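Local structure of ThiJ/PfpI domain protein (Brachyspira murdochii, 4HCJ) at residues Phe19-Tyr24 and Gly50-Met55. The protein belongs to the DJ-1/PfpI family and binds metal ions, and is probably a hydrolase, although its substrate is not established. Numbering follows the deposited sequence. Where two conformers were deposited one is given.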
loop_
_atom_site.group_PDB
_atom_site.type_symbol
_atom_site.label_atom_id
_atom_site.label_comp_id
_atom_site.label_asym_id
_atom_site.label_seq_id
_atom_site.Cartn_x
_atom_site.Cartn_y
_atom_site.Cartn_z
ATOM N N PHE A 19 0.276 12.089 -3.956
ATOM C CA PHE A 19 0.827 10.766 -3.709
ATOM C C PHE A 19 2.293 10.731 -4.165
ATOM O O PHE A 19 2.745 11.545 -4.973
ATOM C CB PHE A 19 -0.007 9.678 -4.397
ATOM C CG PHE A 19 0.054 9.699 -5.917
ATOM C CD1 PHE A 19 1.061 9.022 -6.599
ATOM C CD2 PHE A 19 -0.894 10.396 -6.656
ATOM C CE1 PHE A 19 1.122 9.033 -7.991
ATOM C CE2 PHE A 19 -0.842 10.414 -8.050
ATOM C CZ PHE A 19 0.170 9.739 -8.718
ATOM N N GLN A 20 3.041 9.772 -3.633
ATOM C CA GLN A 20 4.458 9.676 -3.941
ATOM C C GLN A 20 4.658 9.011 -5.299
ATOM O O GLN A 20 4.455 7.802 -5.439
ATOM C CB GLN A 20 5.189 8.899 -2.842
ATOM C CG GLN A 20 6.696 9.010 -2.932
ATOM C CD GLN A 20 7.189 10.385 -2.560
ATOM O OE1 GLN A 20 6.855 10.900 -1.490
ATOM N NE2 GLN A 20 7.950 11.009 -3.456
ATOM N N ASP A 21 5.057 9.796 -6.301
ATOM C CA ASP A 21 5.103 9.290 -7.670
ATOM C C ASP A 21 5.879 7.985 -7.803
ATOM O O ASP A 21 5.402 7.041 -8.433
ATOM C CB ASP A 21 5.733 10.321 -8.627
ATOM C CG ASP A 21 4.980 11.630 -8.684
ATOM O OD1 ASP A 21 4.669 12.088 -9.809
ATOM O OD2 ASP A 21 4.730 12.212 -7.609
ATOM N N GLU A 22 7.086 7.923 -7.247
ATOM C CA GLU A 22 7.933 6.768 -7.517
ATOM C C GLU A 22 7.309 5.499 -6.968
ATOM O O GLU A 22 7.389 4.426 -7.563
ATOM C CB GLU A 22 9.302 6.942 -6.861
ATOM C CG GLU A 22 10.058 8.187 -7.270
ATOM C CD GLU A 22 9.874 9.350 -6.300
ATOM O OE1 GLU A 22 8.752 9.544 -5.769
ATOM O OE2 GLU A 22 10.868 10.079 -6.055
ATOM N N GLU A 23 6.699 5.623 -5.797
ATOM C CA GLU A 23 6.113 4.458 -5.136
ATOM C C GLU A 23 5.028 3.844 -5.996
ATOM O O GLU A 23 4.936 2.613 -6.102
ATOM C CB GLU A 23 5.551 4.840 -3.764
ATOM C CG GLU A 23 6.612 5.278 -2.760
ATOM C CD GLU A 23 6.041 5.793 -1.452
ATOM O OE1 GLU A 23 4.809 5.778 -1.297
ATOM O OE2 GLU A 23 6.837 6.214 -0.574
ATOM N N TYR A 24 4.210 4.697 -6.620
ATOM C CA TYR A 24 3.167 4.237 -7.513
ATOM C C TYR A 24 3.726 3.782 -8.868
ATOM O O TYR A 24 3.533 2.626 -9.266
ATOM C CB TYR A 24 2.099 5.332 -7.714
ATOM C CG TYR A 24 1.081 4.957 -8.774
ATOM C CD1 TYR A 24 0.135 3.951 -8.552
ATOM C CD2 TYR A 24 1.078 5.598 -10.006
ATOM C CE1 TYR A 24 -0.774 3.601 -9.527
ATOM C CE2 TYR A 24 0.160 5.259 -10.985
ATOM C CZ TYR A 24 -0.764 4.260 -10.741
ATOM O OH TYR A 24 -1.672 3.940 -11.721
ATOM N N GLY A 50 0.504 13.249 -8.782
ATOM C CA GLY A 50 1.524 12.994 -7.789
ATOM C C GLY A 50 2.202 14.265 -7.338
ATOM O O GLY A 50 2.116 15.310 -7.992
ATOM N N LYS A 51 2.907 14.168 -6.220
ATOM C CA LYS A 51 3.743 15.254 -5.745
ATOM C C LYS A 51 4.634 15.828 -6.847
ATOM O O LYS A 51 4.817 17.041 -6.923
ATOM C CB LYS A 51 4.625 14.764 -4.594
ATOM C CG LYS A 51 5.614 15.845 -4.155
ATOM C CD LYS A 51 6.612 15.399 -3.132
ATOM C CE LYS A 51 7.710 16.447 -2.936
ATOM N NZ LYS A 51 8.618 16.077 -1.821
ATOM N N LEU A 52 5.183 14.956 -7.687
ATOM C CA LEU A 52 6.144 15.361 -8.707
ATOM C C LEU A 52 5.501 15.593 -10.070
ATOM O O LEU A 52 6.213 15.780 -11.054
ATOM C CB LEU A 52 7.293 14.355 -8.816
ATOM C CG LEU A 52 8.019 14.091 -7.498
ATOM C CD1 LEU A 52 9.061 12.989 -7.673
ATOM C CD2 LEU A 52 8.639 15.379 -6.937
ATOM N N GLY A 53 4.174 15.632 -10.116
ATOM C CA GLY A 53 3.440 15.997 -11.311
ATOM C C GLY A 53 2.933 14.852 -12.170
ATOM O O GLY A 53 2.233 15.091 -13.156
ATOM N N GLY A 54 3.253 13.608 -11.820
ATOM C CA GLY A 54 2.784 12.489 -12.627
ATOM C C GLY A 54 1.309 12.174 -12.432
ATOM O O GLY A 54 0.826 12.067 -11.307
HETATM N N MSE A 55 0.592 11.971 -13.526
HETATM C CA MSE A 55 -0.846 11.760 -13.458
HETATM C C MSE A 55 -1.226 10.310 -13.686
HETATM O O MSE A 55 -0.525 9.556 -14.375
HETATM C CB MSE A 55 -1.562 12.670 -14.454
HETATM C CG MSE A 55 -1.653 14.112 -13.955
HETATM SE SE MSE A 55 -2.334 15.350 -15.261
HETATM C CE MSE A 55 -0.766 15.328 -16.396
HETATM O O HOH W 1 9.198 13.491 -2.269
#
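The hairpin loop joining strands 46-50 and 55-61 closes over the first turn of helix 21-33, and Asp21 at the start of that helix reaches into it. Its chi1 of -60° sets CG beside its own backbone N, and the carboxylate meets the loop backbone with both oxygens. Leu52 N gives a nearly straight bond to OD2 of Asp21 (2.8 Å), coming from above the carboxylate plane, while Gly54 N bonds to OD1 of Asp21 (2.9 Å), almost in line with the C-O bond. An alanine in place of Asp21 would probably leave these two loop N-H groups without their acceptors and the turn freer to shift. That turn is type I, from Gly50 to Gly53, closed by Gly53 N to Gly50 O (3.0 Å). Just ahead of the helix, Lys51 N bonds to Phe19 O (2.9 Å), adding a backbone tie. The Phe19 ring lies with one face against Gly50, whose CA makes a CH-pi contact 3.6 Å from the ring centroid; a side chain on Gly50 would clash with Asp21 OD2, and one on Gly54 with OD1. Toward solvent, the Leu52 side chain crosses that of Glu22 at about a right angle, CD1 touching the carboxylate. Gln20, the N-cap residue, gives its NE2 to Glu22 OE1 (2.9 Å) and, through one water, links to Lys51 NZ. Deeper in, Tyr24 OH bonds to Thr56 OG1, linking the helix to strand 55-61 as well as to the loop before it. Together they join a helix start to a beta-hairpin at the sheet edge of an alpha-beta-alpha sandwich of the DJ-1/PfpI family.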